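Local coordinates for protein tyrosinase (Burkholderia thailandensis, PDB 5ZRD) that hydroxylates monophenols to catechols and oxidises these to ortho-quinones at a paired-copper centre, and is noted for working efficiently at acidic pH, at residues A[65-68]-A[69-72]; A[99-102]-A[103-107]; A[127-130]-A[131-135]; A[330-334]-A[335-339]. All coordinates share one frame; numbering follows the deposited sequence.

Contact 1 of 4, residues A[65-68]-A[69-72]; sequences KPVD and ALPQ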
# COMPACT_ATOMS: atom_id res chain seq x y z
N LYS A 65 8.17 4.43 1.28
CA LYS A 65 6.80 4.92 1.38
C LYS A 65 5.83 3.75 1.59
O LYS A 65 4.91 3.88 2.40
CB LYS A 65 6.44 5.78 0.15
CG LYS A 65 6.76 7.26 0.31
CD LYS A 65 5.89 7.94 1.39
CE LYS A 65 6.66 8.72 2.45
NZ LYS A 65 6.85 10.14 2.05
N PRO A 66 6.04 2.61 0.89
CA PRO A 66 5.08 1.53 1.10
C PRO A 66 5.22 0.93 2.50
O PRO A 66 4.22 0.57 3.11
CB PRO A 66 5.28 0.54 -0.04
CG PRO A 66 6.20 1.25 -1.04
CD PRO A 66 6.89 2.37 -0.28
N VAL A 67 6.42 0.92 3.07
CA VAL A 67 6.60 0.46 4.47
C VAL A 67 5.97 1.48 5.43
O VAL A 67 5.31 1.09 6.40
CB VAL A 67 8.08 0.22 4.83
CG1 VAL A 67 8.27 -0.10 6.29
CG2 VAL A 67 8.73 -0.86 4.00
N ASP A 68 6.22 2.77 5.24
CA ASP A 68 5.68 3.78 6.18
C ASP A 68 4.19 3.67 6.34
O ASP A 68 3.64 3.97 7.42
CB ASP A 68 5.98 5.18 5.71
CG ASP A 68 7.46 5.48 5.62
OD1 ASP A 68 8.23 5.01 6.49
OD2 ASP A 68 7.83 6.21 4.68
N ALA A 69 3.54 3.20 5.27
CA ALA A 69 2.09 3.14 5.19
C ALA A 69 1.52 1.83 5.75
O ALA A 69 0.29 1.73 5.87
CB ALA A 69 1.67 3.32 3.76
N LEU A 70 2.36 0.85 6.07
CA LEU A 70 1.85 -0.45 6.58
C LEU A 70 1.09 -0.30 7.91
O LEU A 70 1.41 0.57 8.72
CB LEU A 70 3.04 -1.41 6.77
CG LEU A 70 3.73 -1.87 5.50
CD1 LEU A 70 5.10 -2.47 5.82
CD2 LEU A 70 2.84 -2.85 4.74
N PRO A 71 0.10 -1.19 8.17
CA PRO A 71 -0.54 -1.22 9.48
C PRO A 71 0.42 -1.70 10.56
O PRO A 71 1.47 -2.22 10.24
CB PRO A 71 -1.73 -2.19 9.37
CG PRO A 71 -1.53 -2.91 8.07
CD PRO A 71 -0.58 -2.08 7.24
N GLN A 72 -0.04 -1.58 11.81
CA GLN A 72 0.73 -1.75 13.06
C GLN A 72 1.38 -3.15 13.11
O GLN A 72 2.55 -3.25 13.47
CB GLN A 72 -0.20 -1.51 14.26
CG GLN A 72 0.15 -2.28 15.53
CD GLN A 72 -0.51 -1.73 16.79
OE1 GLN A 72 0.16 -1.25 17.71
NE2 GLN A 72 -1.83 -1.80 16.84
O HOH W 1 1.73 3.23 8.75

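Contact 2 of 4, residues A[99-102]-A[103-107]; sequences YKLE and EALQS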
# COMPACT_ATOMS: atom_id res chain seq x y z
N TYR A 99 37.29 8.11 6.90
CA TYR A 99 38.31 8.12 5.88
C TYR A 99 37.83 8.97 4.70
O TYR A 99 38.58 9.74 4.22
CB TYR A 99 38.61 6.70 5.40
CG TYR A 99 39.62 6.57 4.30
CD1 TYR A 99 40.97 6.69 4.57
CD2 TYR A 99 39.25 6.27 3.00
CE1 TYR A 99 41.92 6.53 3.58
CE2 TYR A 99 40.19 6.10 1.99
CZ TYR A 99 41.53 6.22 2.29
OH TYR A 99 42.49 6.06 1.34
N LYS A 100 36.58 8.78 4.29
CA LYS A 100 36.00 9.52 3.19
C LYS A 100 35.94 11.03 3.48
O LYS A 100 36.21 11.88 2.59
CB LYS A 100 34.63 8.93 2.84
CG LYS A 100 34.67 7.73 1.89
CD LYS A 100 35.46 8.02 0.62
CE LYS A 100 35.45 6.89 -0.39
NZ LYS A 100 36.27 7.20 -1.58
N LEU A 101 35.65 11.41 4.71
CA LEU A 101 35.67 12.84 5.05
C LEU A 101 37.12 13.33 5.00
O LEU A 101 37.40 14.45 4.63
CB LEU A 101 35.05 13.10 6.43
CG LEU A 101 35.20 14.55 6.89
CD1 LEU A 101 33.90 15.11 7.41
CD2 LEU A 101 36.32 14.67 7.92
N GLU A 102 38.02 12.50 5.46
CA GLU A 102 39.42 12.85 5.40
C GLU A 102 39.85 13.00 3.93
O GLU A 102 40.68 13.84 3.65
CB GLU A 102 40.23 11.77 6.11
CG GLU A 102 41.68 12.14 6.34
CD GLU A 102 42.50 11.01 6.93
OE1 GLU A 102 42.42 9.85 6.36
OE2 GLU A 102 43.24 11.28 7.92
N GLU A 103 39.30 12.22 2.99
CA GLU A 103 39.66 12.38 1.55
C GLU A 103 39.23 13.78 1.08
O GLU A 103 39.96 14.43 0.34
CB GLU A 103 39.02 11.32 0.64
CG GLU A 103 39.86 10.06 0.47
CD GLU A 103 39.36 9.06 -0.57
OE1 GLU A 103 38.17 9.12 -0.92
OE2 GLU A 103 40.18 8.23 -1.03
N ALA A 104 38.06 14.22 1.55
CA ALA A 104 37.52 15.56 1.31
C ALA A 104 38.40 16.64 1.95
O ALA A 104 38.64 17.65 1.32
CB ALA A 104 36.12 15.66 1.85
N LEU A 105 38.86 16.46 3.17
CA LEU A 105 39.71 17.49 3.74
C LEU A 105 40.97 17.64 2.85
O LEU A 105 41.53 18.73 2.73
CB LEU A 105 40.12 17.18 5.18
CG LEU A 105 39.02 17.12 6.23
CD1 LEU A 105 39.61 16.67 7.55
CD2 LEU A 105 38.33 18.46 6.44
N GLN A 106 41.40 16.54 2.24
CA GLN A 106 42.69 16.45 1.55
C GLN A 106 42.62 17.16 0.18
O GLN A 106 43.64 17.64 -0.34
CB GLN A 106 43.11 14.99 1.39
CG GLN A 106 43.92 14.45 2.57
CD GLN A 106 44.20 12.97 2.47
OE1 GLN A 106 43.75 12.29 1.54
NE2 GLN A 106 44.93 12.45 3.44
N SER A 107 41.41 17.23 -0.36
CA SER A 107 41.09 17.98 -1.56
C SER A 107 41.26 19.49 -1.34
O SER A 107 41.39 20.19 -2.31
CB SER A 107 39.70 17.69 -2.03
OG SER A 107 38.78 18.45 -1.26
O HOH W 2 39.01 6.05 -2.36

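Contact 3 of 4, residues A[127-130]-A[131-135]; sequences HGIP and SILTQ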
# COMPACT_ATOMS: atom_id res chain seq x y z
N HIS A 127 39.58 17.99 32.20
CA HIS A 127 39.11 19.28 31.66
C HIS A 127 38.02 19.17 30.58
O HIS A 127 37.53 20.20 30.11
CB HIS A 127 40.33 20.02 31.11
CG HIS A 127 41.27 20.34 32.20
ND1 HIS A 127 42.56 19.85 32.23
CD2 HIS A 127 41.07 20.99 33.36
CE1 HIS A 127 43.15 20.24 33.34
NE2 HIS A 127 42.25 20.94 34.05
N GLY A 128 37.65 17.98 30.12
CA GLY A 128 36.61 17.86 29.11
C GLY A 128 37.14 18.09 27.70
O GLY A 128 38.24 17.68 27.38
N ILE A 129 36.37 18.75 26.87
CA ILE A 129 36.70 18.74 25.45
C ILE A 129 37.81 19.77 25.19
O ILE A 129 37.76 20.88 25.66
CB ILE A 129 35.45 19.03 24.59
CG1 ILE A 129 34.26 18.17 25.01
CG2 ILE A 129 35.78 18.88 23.11
CD1 ILE A 129 33.03 18.45 24.18
N PRO A 130 38.80 19.39 24.39
CA PRO A 130 39.83 20.37 23.99
C PRO A 130 39.19 21.64 23.43
O PRO A 130 38.27 21.52 22.63
CB PRO A 130 40.65 19.64 22.91
CG PRO A 130 40.59 18.20 23.35
CD PRO A 130 39.18 18.05 23.92
N SER A 131 39.69 22.83 23.82
CA SER A 131 39.01 24.10 23.44
C SER A 131 39.08 24.35 21.92
O SER A 131 38.26 25.09 21.40
CB SER A 131 39.57 25.27 24.19
OG SER A 131 40.95 25.41 23.89
N ILE A 132 39.98 23.72 21.18
CA ILE A 132 39.99 23.95 19.71
C ILE A 132 38.65 23.48 19.13
O ILE A 132 38.24 24.02 18.13
CB ILE A 132 41.18 23.29 18.98
CG1 ILE A 132 41.19 23.58 17.48
CG2 ILE A 132 41.21 21.79 19.22
CD1 ILE A 132 41.21 25.04 17.13
N LEU A 133 38.00 22.48 19.73
CA LEU A 133 36.69 21.95 19.25
C LEU A 133 35.52 22.78 19.78
O LEU A 133 34.42 22.60 19.30
CB LEU A 133 36.50 20.50 19.69
CG LEU A 133 37.56 19.49 19.25
CD1 LEU A 133 37.16 18.07 19.65
CD2 LEU A 133 37.79 19.57 17.75
N THR A 134 35.72 23.63 20.79
CA THR A 134 34.57 24.40 21.34
C THR A 134 34.70 25.92 21.14
O THR A 134 33.67 26.59 21.14
CB THR A 134 34.39 24.12 22.83
OG1 THR A 134 35.58 24.49 23.54
CG2 THR A 134 34.08 22.66 23.08
N GLN A 135 35.90 26.46 20.96
CA GLN A 135 36.10 27.92 20.98
C GLN A 135 35.46 28.57 19.75
O GLN A 135 35.31 27.93 18.68
CB GLN A 135 37.58 28.28 21.08
CG GLN A 135 38.32 28.05 19.77
CD GLN A 135 39.82 28.02 19.95
OE1 GLN A 135 40.32 27.49 20.93
NE2 GLN A 135 40.54 28.60 19.00
O HOH W 3 36.21 23.30 25.76

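Contact 4 of 4, residues A[330-334]-A[335-339]; sequences WQKQT and GHTDR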
# COMPACT_ATOMS: atom_id res chain seq x y z
N TRP A 330 42.06 -2.57 19.37
CA TRP A 330 41.51 -3.85 19.66
C TRP A 330 42.06 -4.84 18.63
O TRP A 330 42.33 -5.98 18.97
CB TRP A 330 39.97 -3.83 19.64
CG TRP A 330 39.33 -5.18 19.77
CD1 TRP A 330 39.00 -5.83 20.92
CD2 TRP A 330 38.99 -6.08 18.70
NE1 TRP A 330 38.46 -7.05 20.64
CE2 TRP A 330 38.43 -7.23 19.28
CE3 TRP A 330 39.13 -6.03 17.30
CZ2 TRP A 330 38.03 -8.32 18.52
CZ3 TRP A 330 38.69 -7.09 16.55
CH2 TRP A 330 38.18 -8.23 17.15
N GLN A 331 42.15 -4.40 17.38
CA GLN A 331 42.68 -5.27 16.29
C GLN A 331 44.11 -5.66 16.65
O GLN A 331 44.42 -6.82 16.58
CB GLN A 331 42.68 -4.58 14.93
CG GLN A 331 41.30 -4.54 14.31
CD GLN A 331 41.25 -3.79 12.99
OE1 GLN A 331 41.10 -2.56 12.97
NE2 GLN A 331 41.31 -4.52 11.89
N LYS A 332 44.89 -4.71 17.16
CA LYS A 332 46.32 -4.95 17.51
C LYS A 332 46.44 -5.86 18.74
O LYS A 332 47.19 -6.83 18.70
CB LYS A 332 47.05 -3.64 17.82
CG LYS A 332 47.28 -2.69 16.64
CD LYS A 332 48.71 -2.14 16.53
CE LYS A 332 49.09 -1.05 17.52
NZ LYS A 332 47.95 -0.17 17.90
N GLN A 333 45.73 -5.53 19.82
CA GLN A 333 45.82 -6.26 21.07
C GLN A 333 45.22 -7.66 20.90
O GLN A 333 45.51 -8.49 21.72
CB GLN A 333 45.11 -5.56 22.23
CG GLN A 333 45.75 -4.25 22.70
CD GLN A 333 45.11 -3.71 23.96
OE1 GLN A 333 44.22 -4.34 24.52
NE2 GLN A 333 45.56 -2.55 24.45
N THR A 334 44.40 -7.97 19.88
CA THR A 334 43.73 -9.27 19.87
C THR A 334 44.10 -10.09 18.63
O THR A 334 43.55 -11.16 18.47
CB THR A 334 42.19 -9.19 19.92
OG1 THR A 334 41.68 -8.61 18.72
CG2 THR A 334 41.66 -8.47 21.14
N GLY A 335 44.93 -9.57 17.74
CA GLY A 335 45.40 -10.35 16.61
C GLY A 335 44.53 -10.19 15.38
O GLY A 335 44.59 -11.07 14.51
N HIS A 336 43.82 -9.06 15.25
CA HIS A 336 42.87 -8.91 14.12
C HIS A 336 43.25 -7.74 13.21
O HIS A 336 42.37 -7.20 12.55
CB HIS A 336 41.42 -8.79 14.64
CG HIS A 336 40.97 -10.02 15.34
ND1 HIS A 336 40.66 -11.18 14.65
CD2 HIS A 336 40.89 -10.33 16.65
CE1 HIS A 336 40.38 -12.14 15.52
NE2 HIS A 336 40.50 -11.63 16.74
N THR A 337 44.53 -7.36 13.16
CA THR A 337 44.96 -6.32 12.21
C THR A 337 44.78 -6.79 10.76
O THR A 337 44.63 -5.91 9.88
CB THR A 337 46.42 -5.88 12.36
OG1 THR A 337 47.23 -7.01 12.03
CG2 THR A 337 46.69 -5.26 13.72
N ASP A 338 44.74 -8.10 10.48
CA ASP A 338 44.61 -8.51 9.06
C ASP A 338 43.48 -9.46 8.75
O ASP A 338 43.28 -9.84 7.62
CB ASP A 338 45.93 -9.10 8.55
CG ASP A 338 47.06 -8.10 8.55
OD1 ASP A 338 47.15 -7.33 7.57
OD2 ASP A 338 47.82 -8.02 9.53
N ARG A 339 42.71 -9.85 9.74
CA ARG A 339 41.56 -10.67 9.45
C ARG A 339 40.50 -10.39 10.51
O ARG A 339 40.81 -10.08 11.67
CB ARG A 339 41.89 -12.16 9.41
CG ARG A 339 42.70 -12.68 10.59
CD ARG A 339 43.09 -14.13 10.36
NE ARG A 339 43.38 -14.87 11.59
CZ ARG A 339 43.56 -16.19 11.66
NH1 ARG A 339 43.91 -16.75 12.81
NH2 ARG A 339 43.39 -16.95 10.59

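Contact 1 of 4, residues A[65-68]-A[69-72]
Val67 and Leu70 meet where the single-turn helix 65-68 runs out into loop, and the contact is the closing turn of that helix. Backbone hydrogen bonding carries most of it. Ala69 N donates back to Lys65 O at 3.3 Å, the four-residue spacing of an alpha helix, and makes a weak bond to Pro66 O as well. The next amide, Leu70 N, reaches Val67 O at 3.0 Å, a three-residue spacing like that of a 3-10 turn. The turn therefore tightens as the chain leaves the helix. A water lies between Asp68 O and Leu70 O, although its modelled approach to Asp68 O is too short to be relied on.

The Asp68 carboxylate has its partner outside the turn, OD1 being hydrogen-bonded to Tyr78 OH. The same turn also serves the assembly, since Pro66 packs on Leu70 of a second subunit and Ala69 meets Ala69 of a third.

Apolar contact falls to Leu70. Its CG stands beside the backbone N (chi1 -68°), which folds the branched end back over the helix. From there CD1 touches Val67 CG1 at 4.0 Å, the two side chains crossing at a slant, and lies 3.6 Å from Val67 CA, while Leu70 CG rests 3.5 Å from Pro66 O.

Contact 2 of 4, residues A[99-102]-A[103-107]
Glu103 grips Lys100 one turn earlier on helix 90-108, a long alpha helix of the central tyrosinase domain that also carries the copper ligand His94. The pair forms an i to i+3 salt bridge, with Lys100 NZ 2.8 Å from Glu103 OE1, on the syn side of the carboxylate and 26° out of its plane. The two chains run alongside each other and point the same way. A bend at the second torsion of Lys100 (chi2 -53°) brings its aliphatic part in too, so that Lys100 CD approaches Glu103 OE1 at 3.3 Å. A water closes the arrangement, accepting from Lys100 NZ and donating to Glu103 OE2, and Lys377 O provides NZ with a further acceptor. The carboxylate also meets the Tyr99 ring, the two planes 40° apart and Glu103 OE2 lying 3.7 Å from Tyr99 CE2.

The Glu102 chain, extended beyond CG, carries its carboxylate to partners outside the turn: salt bridges to Arg9 and Arg11 and a hydrogen bond from Met114 N. Within this contact Glu102 acts through its carbonyl, which takes a weak bond from Gln106 N and has Gln106 CB and CG packed 3.5 Å from Glu102 O.

Leu101 faces the buried side, among Trp36 of helix 27-41 and Phe50 and Leu53 of helix 50-57. The regular helix bond Leu105 N to Leu101 O measures 2.9 Å. The methyl groups of the two leucines touch, Leu101 CD2 to Leu105 CD1, at 3.9 Å.

Contact 3 of 4, residues A[127-130]-A[131-135]
Ile129 and Pro130 fold against Leu133 and Thr134 in a buried local turn within the loop that joins helix 122-127 to strand 137-140. One backbone hydrogen bond closes it: Leu133 N donates to Pro130 O at 3.1 Å. Apolar contact gathers on the Ile129 methyl group CG2, which meets Leu133 CD1 at 3.8 Å and Thr134 CG2 at 4.1 Å; the Ile129 and Leu133 side chains cross nearly at right angles. With Thr134 OG1 set between its own backbone N and carbonyl carbon (chi1 60°), the hydroxyl turns to a water 2.6 Å away, while Thr134 CG2 is left to face Ile129. The same water donates to Ile129 O, bridging the residues on either flank of the turn.

Helix 205-221 and helix 315-334 pack on Ile129, and Phe318 of the latter also touches Leu133; Ser131 OG is bonded to Gln18. Beyond Pro130 the winding goes on, since Ser131 O receives both Thr134 N and Gln135 N. Helical backbone angles at Ser131 and Ile132, spanned by the bond from Leu133 N to Pro130 O, are characteristic of a type I or III beta turn.

Contact 4 of 4, residues A[330-334]-A[335-339]
Gln331 and His336 exchange two hydrogen bonds where helix 315-334 ends in a Schellman motif. His336 N donates to Gln331 O at 2.7 Å, and in return the side-chain amide Gln331 NE2 reaches His336 O at 3.0 Å. Gly335, whose positive phi takes the chain out of the helix, adds a weak bond from its own N to Gln331 O. That one carbonyl thus takes two backbone donors at the helix end. The Gln331 amide is pinned further by Ile390 O, which accepts from NE2, and by Arg95, which donates to OE1, so its rotation is well determined.

Within the loop, His336 ND1 donates to Arg339 O at 3.2 Å, with the acceptor in the plane of the imidazole, although Arg339 is poorly ordered. Thr337 OG1 donates to Asp338 OD2 from above the carboxylate plane.

Packing then joins the aromatic groups. The six-membered ring of Trp330 and the His336 ring are almost parallel, their planes only 8° apart, but slid so far that they barely overlap. Trp330 CZ3 touches His336 CB at 3.7 Å, and Trp330 CH2 lies 3.5 Å from His336 CD2. The indole is itself fixed by Ala247 O at NE1 and by stacking with Phe253. Around the other side of the helix end, Thr337 CG2, standing beside its own backbone N, settles on Lys332, 3.8 Å from CA and 3.9 Å from CG.

In the fold
The contacts follow one another along the chain, all local, and none touches another. Contact 1 stands apart at the edge of the subunit, its centre about 38 to 44 Å from those of the other three and on the opposite side of the chain's centre from contact 3. Contacts 2 and 3 are closer, with centres about 23 Å apart, and contact 4 lies about 25 Å from contact 2 between centres. Helix 90-108, which carries contact 2, and helix 315-334, which ends in contact 4, supply the copper ligands His94 and His320, and contact 3 packs against the second of them. Contact 1, in the same domain as contacts 2 and 3, lies where neighbouring subunits meet it.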